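Local coordinates for penaeus monodon metallodensovirus major capsid protein (Penaeus monodon metallodensovirus, PDB 6WH7) that forms the icosahedral, T=1 capsid of a shrimp densovirus, sixty copies of its jelly-roll subunit building the shell, at residues D175-V180 with E338-N343; Y94-Y99 with S182-D187; H159-Q164 with G267-Y272. All blocks are in the same frame, centred on the assembly; numbering follows the deposited sequence.

Contact 1: residues D175-V180 with E338-N343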
loop_
_atom_site.group_PDB
_atom_site.type_symbol
_atom_site.label_atom_id
_atom_site.label_comp_id
_atom_site.label_asym_id
_atom_site.label_seq_id
_atom_site.Cartn_x
_atom_site.Cartn_y
_atom_site.Cartn_z
ATOM N N ASP A 175 -5.262 113.088 27.783
ATOM C CA ASP A 175 -3.969 113.756 27.805
ATOM C C ASP A 175 -2.884 112.944 27.117
ATOM O O ASP A 175 -1.844 113.502 26.756
ATOM C CB ASP A 175 -3.556 114.057 29.244
ATOM C CG ASP A 175 -4.402 115.142 29.872
ATOM O OD1 ASP A 175 -5.081 115.874 29.125
ATOM O OD2 ASP A 175 -4.392 115.260 31.116
ATOM N N THR A 176 -3.104 111.650 26.933
ATOM C CA THR A 176 -2.141 110.787 26.275
ATOM C C THR A 176 -2.166 111.016 24.771
ATOM O O THR A 176 -3.187 111.395 24.195
ATOM C CB THR A 176 -2.454 109.323 26.592
ATOM O OG1 THR A 176 -2.361 109.112 28.004
ATOM C CG2 THR A 176 -1.498 108.383 25.890
ATOM N N VAL A 177 -1.018 110.803 24.134
ATOM C CA VAL A 177 -0.934 110.764 22.687
ATOM C C VAL A 177 -0.112 109.538 22.306
ATOM O O VAL A 177 0.551 108.928 23.140
ATOM C CB VAL A 177 -0.331 112.057 22.103
ATOM C CG1 VAL A 177 1.167 112.109 22.325
ATOM C CG2 VAL A 177 -0.713 112.211 20.656
ATOM N N TRP A 178 -0.171 109.175 21.025
ATOM C CA TRP A 178 0.429 107.951 20.502
ATOM C C TRP A 178 1.505 108.295 19.483
ATOM O O TRP A 178 1.242 108.301 18.274
ATOM C CB TRP A 178 -0.624 107.049 19.870
ATOM C CG TRP A 178 -1.528 106.410 20.845
ATOM C CD1 TRP A 178 -1.443 106.471 22.192
ATOM C CD2 TRP A 178 -2.656 105.593 20.548
ATOM N NE1 TRP A 178 -2.447 105.743 22.764
ATOM C CE2 TRP A 178 -3.210 105.192 21.771
ATOM C CE3 TRP A 178 -3.257 105.164 19.366
ATOM C CZ2 TRP A 178 -4.331 104.384 21.847
ATOM C CZ3 TRP A 178 -4.364 104.367 19.444
ATOM C CH2 TRP A 178 -4.891 103.981 20.674
ATOM N N PRO A 179 2.723 108.589 19.929
ATOM C CA PRO A 179 3.801 108.868 18.981
ATOM C C PRO A 179 4.075 107.658 18.107
ATOM O O PRO A 179 4.110 106.524 18.580
ATOM C CB PRO A 179 4.990 109.184 19.889
ATOM C CG PRO A 179 4.380 109.625 21.150
ATOM C CD PRO A 179 3.168 108.781 21.315
ATOM N N VAL A 180 4.266 107.907 16.812
ATOM C CA VAL A 180 4.540 106.796 15.917
ATOM C C VAL A 180 5.961 106.305 16.117
ATOM O O VAL A 180 6.280 105.169 15.756
ATOM C CB VAL A 180 4.295 107.198 14.452
ATOM C CG1 VAL A 180 5.449 108.008 13.914
ATOM C CG2 VAL A 180 4.027 106.008 13.609
ATOM N N GLU A 338 1.001 114.824 12.284
ATOM C CA GLU A 338 2.362 115.015 12.778
ATOM C C GLU A 338 2.975 113.621 12.888
ATOM O O GLU A 338 2.850 112.830 11.940
ATOM C CB GLU A 338 2.332 115.831 14.057
ATOM C CG GLU A 338 1.794 117.228 13.854
ATOM C CD GLU A 338 2.598 118.005 12.838
ATOM O OE1 GLU A 338 3.842 117.887 12.848
ATOM O OE2 GLU A 338 1.990 118.725 12.019
ATOM N N SER A 339 3.638 113.282 13.985
ATOM C CA SER A 339 4.165 111.947 14.221
ATOM C C SER A 339 3.231 111.088 15.061
ATOM O O SER A 339 3.626 110.006 15.495
ATOM C CB SER A 339 5.534 112.040 14.893
ATOM O OG SER A 339 6.033 110.759 15.235
ATOM N N LYS A 340 2.027 111.563 15.343
ATOM C CA LYS A 340 1.188 111.005 16.391
ATOM C C LYS A 340 0.008 110.264 15.784
ATOM O O LYS A 340 -0.670 110.788 14.898
ATOM C CB LYS A 340 0.726 112.128 17.314
ATOM C CG LYS A 340 1.899 112.782 18.011
ATOM C CD LYS A 340 1.515 113.994 18.817
ATOM C CE LYS A 340 2.706 114.501 19.610
ATOM N NZ LYS A 340 3.720 115.140 18.728
ATOM N N ILE A 341 -0.230 109.047 16.261
ATOM C CA ILE A 341 -1.327 108.222 15.771
ATOM C C ILE A 341 -2.631 108.742 16.359
ATOM O O ILE A 341 -2.769 108.862 17.579
ATOM C CB ILE A 341 -1.117 106.748 16.133
ATOM C CG1 ILE A 341 0.159 106.213 15.499
ATOM C CG2 ILE A 341 -2.285 105.928 15.668
ATOM C CD1 ILE A 341 0.526 104.845 15.957
ATOM N N ASN A 342 -3.591 109.050 15.492
ATOM C CA ASN A 342 -4.864 109.593 15.947
ATOM C C ASN A 342 -5.748 108.508 16.535
ATOM O O ASN A 342 -6.349 108.690 17.597
ATOM C CB ASN A 342 -5.571 110.283 14.788
ATOM C CG ASN A 342 -4.874 111.535 14.364
ATOM O OD1 ASN A 342 -4.167 112.151 15.154
ATOM N ND2 ASN A 342 -5.044 111.915 13.110
ATOM N N ASN A 343 -5.846 107.381 15.847
ATOM C CA ASN A 343 -6.619 106.250 16.322
ATOM C C ASN A 343 -6.098 105.010 15.623
ATOM O O ASN A 343 -5.408 105.097 14.607
ATOM C CB ASN A 343 -8.120 106.460 16.086
ATOM C CG ASN A 343 -8.466 106.682 14.629
ATOM O OD1 ASN A 343 -7.942 106.026 13.737
ATOM N ND2 ASN A 343 -9.328 107.652 14.380
#
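S339 meets V180 at the turn end of the contact. S339 O accepts a hydrogen bond from V180 N, with the donor nearly in line with the carbonyl (C=O...N 169°). The S339 side chain lies beside the same valine. Its OG is anti to the backbone N (chi1 175°) and faces V180 CG1. E338 and S339 have the backbone angles of a type II' turn, which leads the chain from strand 335-337 into strand 340-345.

K340 is next. It pairs with P179 as an antiparallel non-hydrogen-bonded pair, CA to CA 4.2 Å. The lysine side chain crosses that of V177 at about a right angle. K340 CD lies 3.4 Å from V177 CG2, and V177 CG1 lies beside CD and CE of the same lysine. This is an aliphatic contact. The chain bends at chi4, which carries NZ off from V177.

I341 N donates to W178 O over 2.6 Å, nearly straight at the hydrogen (171°). W178 and I341 put their side chains on the sheet face opposite to K340 and P179. There the two cross at about a right angle, with W178 CB 3.8 Å from I341 CB. I341 CG2 reaches the indole at its edge, in the ring plane, 3.9 Å from W178 CE3. I341 CG1 also comes within 4.3 Å of V180 CG2. Further along, the indole approaches the N343 backbone, W178 CZ3 to N343 C 4.2 Å.

The indole is also fixed from outside. W178 NE1 bonds to V189 O, and the ring stacks on Y188. Strand 169-179 thus adds to the hairpin along strand 340-345, which becomes the middle strand. Together they form a small three-stranded antiparallel sheet, separate from the two larger sheets of the capsid jelly roll.

Contact 2: residues Y94-Y99 with S182-D187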
loop_
_atom_site.group_PDB
_atom_site.type_symbol
_atom_site.label_atom_id
_atom_site.label_comp_id
_atom_site.label_asym_id
_atom_site.label_seq_id
_atom_site.Cartn_x
_atom_site.Cartn_y
_atom_site.Cartn_z
ATOM N N TYR A 94 11.785 99.948 13.380
ATOM C CA TYR A 94 12.117 99.740 14.783
ATOM C C TYR A 94 11.969 101.078 15.487
ATOM O O TYR A 94 12.881 101.901 15.473
ATOM C CB TYR A 94 13.535 99.191 14.888
ATOM C CG TYR A 94 13.982 98.746 16.254
ATOM C CD1 TYR A 94 13.539 97.548 16.782
ATOM C CD2 TYR A 94 14.890 99.486 16.989
ATOM C CE1 TYR A 94 13.952 97.118 18.007
ATOM C CE2 TYR A 94 15.311 99.059 18.222
ATOM C CZ TYR A 94 14.837 97.872 18.725
ATOM O OH TYR A 94 15.245 97.430 19.954
ATOM N N ASN A 95 10.855 101.257 16.178
ATOM C CA ASN A 95 10.555 102.509 16.858
ATOM C C ASN A 95 10.624 102.214 18.344
ATOM O O ASN A 95 9.673 101.695 18.928
ATOM C CB ASN A 95 9.183 103.030 16.458
ATOM C CG ASN A 95 9.113 103.446 15.012
ATOM O OD1 ASN A 95 8.259 102.982 14.265
ATOM N ND2 ASN A 95 9.983 104.357 14.618
ATOM N N THR A 96 11.735 102.590 18.956
ATOM C CA THR A 96 11.981 102.285 20.351
ATOM C C THR A 96 12.932 103.334 20.886
ATOM O O THR A 96 13.845 103.751 20.174
ATOM C CB THR A 96 12.581 100.887 20.521
ATOM O OG1 THR A 96 11.713 99.916 19.935
ATOM C CG2 THR A 96 12.751 100.563 21.984
ATOM N N GLY A 97 12.720 103.747 22.128
ATOM C CA GLY A 97 13.705 104.582 22.792
ATOM C C GLY A 97 14.077 105.784 21.960
ATOM O O GLY A 97 13.221 106.555 21.516
ATOM N N THR A 98 15.378 105.941 21.732
ATOM C CA THR A 98 15.887 107.058 20.954
ATOM C C THR A 98 15.802 106.808 19.453
ATOM O O THR A 98 15.795 107.771 18.679
ATOM C CB THR A 98 17.332 107.346 21.367
ATOM O OG1 THR A 98 17.387 107.528 22.784
ATOM C CG2 THR A 98 17.845 108.621 20.715
ATOM N N TYR A 99 15.707 105.545 19.031
ATOM C CA TYR A 99 15.729 105.206 17.610
ATOM C C TYR A 99 14.689 105.992 16.828
ATOM O O TYR A 99 15.026 106.761 15.922
ATOM C CB TYR A 99 15.496 103.713 17.425
ATOM C CG TYR A 99 16.552 102.844 18.035
ATOM C CD1 TYR A 99 17.682 102.485 17.324
ATOM C CD2 TYR A 99 16.412 102.372 19.326
ATOM C CE1 TYR A 99 18.640 101.683 17.887
ATOM C CE2 TYR A 99 17.362 101.578 19.893
ATOM C CZ TYR A 99 18.474 101.236 19.174
ATOM O OH TYR A 99 19.412 100.433 19.760
ATOM N N SER A 182 7.219 105.834 19.040
ATOM C CA SER A 182 7.160 105.038 20.249
ATOM C C SER A 182 6.519 103.681 20.015
ATOM O O SER A 182 6.216 102.980 20.980
ATOM C CB SER A 182 6.412 105.800 21.331
ATOM O OG SER A 182 6.424 105.067 22.528
ATOM N N MET A 183 6.275 103.319 18.757
ATOM C CA MET A 183 5.334 102.253 18.434
ATOM C C MET A 183 5.720 100.922 19.067
ATOM O O MET A 183 4.870 100.230 19.635
ATOM C CB MET A 183 5.220 102.111 16.921
ATOM C CG MET A 183 4.187 101.107 16.487
ATOM S SD MET A 183 3.961 101.085 14.712
ATOM C CE MET A 183 3.074 102.611 14.493
ATOM N N ARG A 184 6.992 100.534 18.972
ATOM C CA ARG A 184 7.330 99.163 19.343
ATOM C C ARG A 184 7.365 98.945 20.846
ATOM O O ARG A 184 6.945 97.885 21.315
ATOM C CB ARG A 184 8.648 98.730 18.722
ATOM C CG ARG A 184 8.536 98.376 17.273
ATOM C CD ARG A 184 9.851 97.859 16.792
ATOM N NE ARG A 184 10.223 96.650 17.510
ATOM C CZ ARG A 184 9.852 95.431 17.155
ATOM N NH1 ARG A 184 9.108 95.253 16.080
ATOM N NH2 ARG A 184 10.235 94.391 17.871
ATOM N N GLU A 185 7.864 99.890 21.631
ATOM C CA GLU A 185 7.649 99.759 23.065
ATOM C C GLU A 185 6.206 100.129 23.328
ATOM O O GLU A 185 5.767 101.225 22.975
ATOM C CB GLU A 185 8.614 100.620 23.880
ATOM C CG GLU A 185 8.391 102.118 23.904
ATOM C CD GLU A 185 8.908 102.788 22.676
ATOM O OE1 GLU A 185 9.258 102.070 21.726
ATOM O OE2 GLU A 185 9.003 104.030 22.668
ATOM N N LEU A 186 5.448 99.219 23.919
ATOM C CA LEU A 186 4.008 99.296 23.735
ATOM C C LEU A 186 3.504 100.220 24.826
ATOM O O LEU A 186 3.235 99.812 25.952
ATOM C CB LEU A 186 3.413 97.901 23.835
ATOM C CG LEU A 186 4.000 96.906 22.836
ATOM C CD1 LEU A 186 3.626 95.496 23.199
ATOM C CD2 LEU A 186 3.523 97.215 21.446
ATOM N N ASP A 187 3.384 101.493 24.470
ATOM C CA ASP A 187 2.894 102.526 25.360
ATOM C C ASP A 187 1.530 103.069 24.985
ATOM O O ASP A 187 1.053 103.989 25.651
ATOM C CB ASP A 187 3.904 103.667 25.449
ATOM C CG ASP A 187 4.242 104.235 24.108
ATOM O OD1 ASP A 187 3.862 103.625 23.090
ATOM O OD2 ASP A 187 4.882 105.304 24.065
#
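N95 and R184 bring two irregular loops together, CA to CA 5.3 Å, with one backbone hydrogen bond from R184 N to N95 O (2.9 Å). The donor lies in the carbonyl plane, and the bond is bent at the hydrogen (143°).

The R184 side chain runs past the 94-99 loop. Its CB lies 3.5 Å from T96 OG1. Its CD packs against Y94 CA and N95 N. The chain bends at chi3 (62°), which turns NE to the Y94 ring, 3.5 Å from CD1. Ring and guanidinium planes are 24° apart. N95 points toward the 182-187 loop, and its CB touches M183 CB at 4.1 Å. The T96 and E185 side chains pass antiparallel, with T96 CB 3.7 Å from E185 OE1.

Buried R184 has partners for its guanidinium: NH1 bonds to T295 OG1 and F90 O. Separately, Y94 OH bonds to R67 O. E185 OE1 and N95 O are both acceptors and do not bond to each other. Across the two segments one backbone bond and the R184 packing make the contact, while the polar end of R184 is held by F90 and T295.

Contact 3: residues H159-Q164 with G267-Y272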
loop_
_atom_site.group_PDB
_atom_site.type_symbol
_atom_site.label_atom_id
_atom_site.label_comp_id
_atom_site.label_asym_id
_atom_site.label_seq_id
_atom_site.Cartn_x
_atom_site.Cartn_y
_atom_site.Cartn_z
ATOM N N HIS A 159 -3.469 89.379 28.257
ATOM C CA HIS A 159 -3.433 89.620 26.826
ATOM C C HIS A 159 -4.824 89.365 26.275
ATOM O O HIS A 159 -5.352 88.259 26.403
ATOM C CB HIS A 159 -2.434 88.724 26.112
ATOM C CG HIS A 159 -2.295 89.048 24.661
ATOM N ND1 HIS A 159 -1.599 90.144 24.212
ATOM C CD2 HIS A 159 -2.864 88.493 23.569
ATOM C CE1 HIS A 159 -1.680 90.206 22.897
ATOM N NE2 HIS A 159 -2.447 89.218 22.483
ATOM N N SER A 160 -5.407 90.375 25.654
ATOM C CA SER A 160 -6.762 90.292 25.148
ATOM C C SER A 160 -6.744 90.383 23.634
ATOM O O SER A 160 -6.104 91.271 23.070
ATOM C CB SER A 160 -7.620 91.406 25.732
ATOM O OG SER A 160 -7.714 91.286 27.135
ATOM N N ILE A 161 -7.432 89.456 22.984
ATOM C CA ILE A 161 -7.686 89.512 21.555
ATOM C C ILE A 161 -9.159 89.820 21.376
ATOM O O ILE A 161 -10.011 89.112 21.919
ATOM C CB ILE A 161 -7.323 88.194 20.858
ATOM C CG1 ILE A 161 -5.836 87.908 20.990
ATOM C CG2 ILE A 161 -7.701 88.257 19.413
ATOM C CD1 ILE A 161 -5.460 86.562 20.490
ATOM N N ASP A 162 -9.469 90.857 20.617
ATOM C CA ASP A 162 -10.855 91.260 20.455
ATOM C C ASP A 162 -11.322 90.706 19.118
ATOM O O ASP A 162 -11.163 91.340 18.076
ATOM C CB ASP A 162 -10.957 92.777 20.509
ATOM C CG ASP A 162 -12.368 93.259 20.577
ATOM O OD1 ASP A 162 -13.277 92.419 20.710
ATOM O OD2 ASP A 162 -12.570 94.483 20.500
ATOM N N ASP A 163 -11.970 89.547 19.173
ATOM C CA ASP A 163 -12.472 88.834 18.009
ATOM C C ASP A 163 -13.844 89.316 17.592
ATOM O O ASP A 163 -14.124 89.456 16.399
ATOM C CB ASP A 163 -12.510 87.340 18.305
ATOM C CG ASP A 163 -11.135 86.732 18.364
ATOM O OD1 ASP A 163 -10.209 87.328 17.785
ATOM O OD2 ASP A 163 -10.973 85.674 19.004
ATOM N N GLN A 164 -14.715 89.548 18.568
ATOM C CA GLN A 164 -16.039 90.079 18.305
ATOM C C GLN A 164 -16.011 91.560 17.980
ATOM O O GLN A 164 -17.054 92.113 17.625
ATOM C CB GLN A 164 -16.934 89.812 19.504
ATOM C CG GLN A 164 -17.166 88.340 19.759
ATOM C CD GLN A 164 -18.013 87.694 18.691
ATOM O OE1 GLN A 164 -17.502 87.089 17.758
ATOM N NE2 GLN A 164 -19.322 87.802 18.837
ATOM N N GLY A 267 -8.702 90.013 8.225
ATOM C CA GLY A 267 -8.351 91.128 9.074
ATOM C C GLY A 267 -7.725 90.614 10.345
ATOM O O GLY A 267 -7.687 89.412 10.597
ATOM N N MET A 268 -7.214 91.537 11.144
ATOM C CA MET A 268 -6.578 91.185 12.401
ATOM C C MET A 268 -7.349 91.766 13.566
ATOM O O MET A 268 -7.708 92.942 13.552
ATOM C CB MET A 268 -5.129 91.651 12.447
ATOM C CG MET A 268 -4.274 90.895 11.490
ATOM S SD MET A 268 -2.528 91.082 11.788
ATOM C CE MET A 268 -2.312 92.666 11.141
ATOM N N ALA A 269 -7.589 90.935 14.565
ATOM C CA ALA A 269 -8.298 91.361 15.751
ATOM C C ALA A 269 -7.425 92.272 16.598
ATOM O O ALA A 269 -6.194 92.256 16.513
ATOM C CB ALA A 269 -8.744 90.153 16.565
ATOM N N GLY A 270 -8.082 93.097 17.407
ATOM C CA GLY A 270 -7.354 93.989 18.285
ATOM C C GLY A 270 -6.661 93.210 19.368
ATOM O O GLY A 270 -7.275 92.371 20.033
ATOM N N HIS A 271 -5.372 93.453 19.538
ATOM C CA HIS A 271 -4.637 92.869 20.643
ATOM C C HIS A 271 -4.382 93.934 21.691
ATOM O O HIS A 271 -4.044 95.073 21.370
ATOM C CB HIS A 271 -3.331 92.223 20.203
ATOM C CG HIS A 271 -3.524 90.979 19.399
ATOM N ND1 HIS A 271 -2.472 90.241 18.912
ATOM C CD2 HIS A 271 -4.646 90.362 18.970
ATOM C CE1 HIS A 271 -2.936 89.202 18.246
ATOM N NE2 HIS A 271 -4.254 89.257 18.259
ATOM N N TYR A 272 -4.565 93.548 22.942
ATOM C CA TYR A 272 -4.661 94.475 24.050
ATOM C C TYR A 272 -3.963 93.870 25.248
ATOM O O TYR A 272 -4.087 92.671 25.504
ATOM C CB TYR A 272 -6.122 94.749 24.383
ATOM C CG TYR A 272 -6.891 95.406 23.273
ATOM C CD1 TYR A 272 -6.555 96.662 22.813
ATOM C CD2 TYR A 272 -7.897 94.725 22.624
ATOM C CE1 TYR A 272 -7.253 97.246 21.794
ATOM C CE2 TYR A 272 -8.588 95.295 21.602
ATOM C CZ TYR A 272 -8.264 96.553 21.190
ATOM O OH TYR A 272 -8.968 97.113 20.160
#
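H159-D162 and G270-Y272 are neighbouring antiparallel strands, their axes 4.6 Å apart at closest approach and their directions at 163°. S160 and Y272 form a hydrogen-bonded pair, joined by S160 N to Y272 O and Y272 N to S160 O. D162 N then bonds to G270 O over 2.7 Å.

I161 and H271 face each other on one side of the sheet as a non-hydrogen-bonded pair. The two side chains run alongside each other in the same direction, I161 CG1 being 3.4 Å from H271 CD2. The H159 ring turns its edge to the face of the H271 ring in an offset edge-to-face stack, centroids 5.0 Å apart and planes at 77°. H159 NE2 lies over one face of the H271 imidazole, toward its rim. H271 ND1 bonds to Y126 OH of strand 118-135. I161 CG2 also packs on A269 CB, 3.6 Å away.

S160, D162 and Y272 share the other face. D162 CB meets the Y272 ring at its edge, in plane, 3.6 Å from CE2. G270 has no side chain, and Y272 OH comes to 4.0 Å from its CA. The D162 carboxylate accepts from L167 N and C166 N.

Flanked by strands 79-83 and 207-211, this pair matches strands E and H of the CHEF sheet in the viral jelly-roll barrel, with H159, I161 and H271 turned to the BIDG sheet.

Contacts 1 and 2 are neighbours, with centres 13 Å apart. Only one residue separates segment 175-180 from segment 182-187. They also touch by packing: I341 CD1 meets M183 CE at 3.7 Å, and V180 O lies 3.3 Å from N95 OD1. Contact 3 stands apart, its centre about 20 Å from that of contact 1 and 21 Å from that of contact 2. Nearest atoms are about 7 Å away in both cases. Strand 157-162 of contact 3 is followed in the chain by strand 169-179 of contact 1. Contact 3 lies within the barrel, while contacts 1 and 2 join surrounding loops and the small sheet. Contact 2 also reaches two neighbouring subunits, through Y94 and Y99.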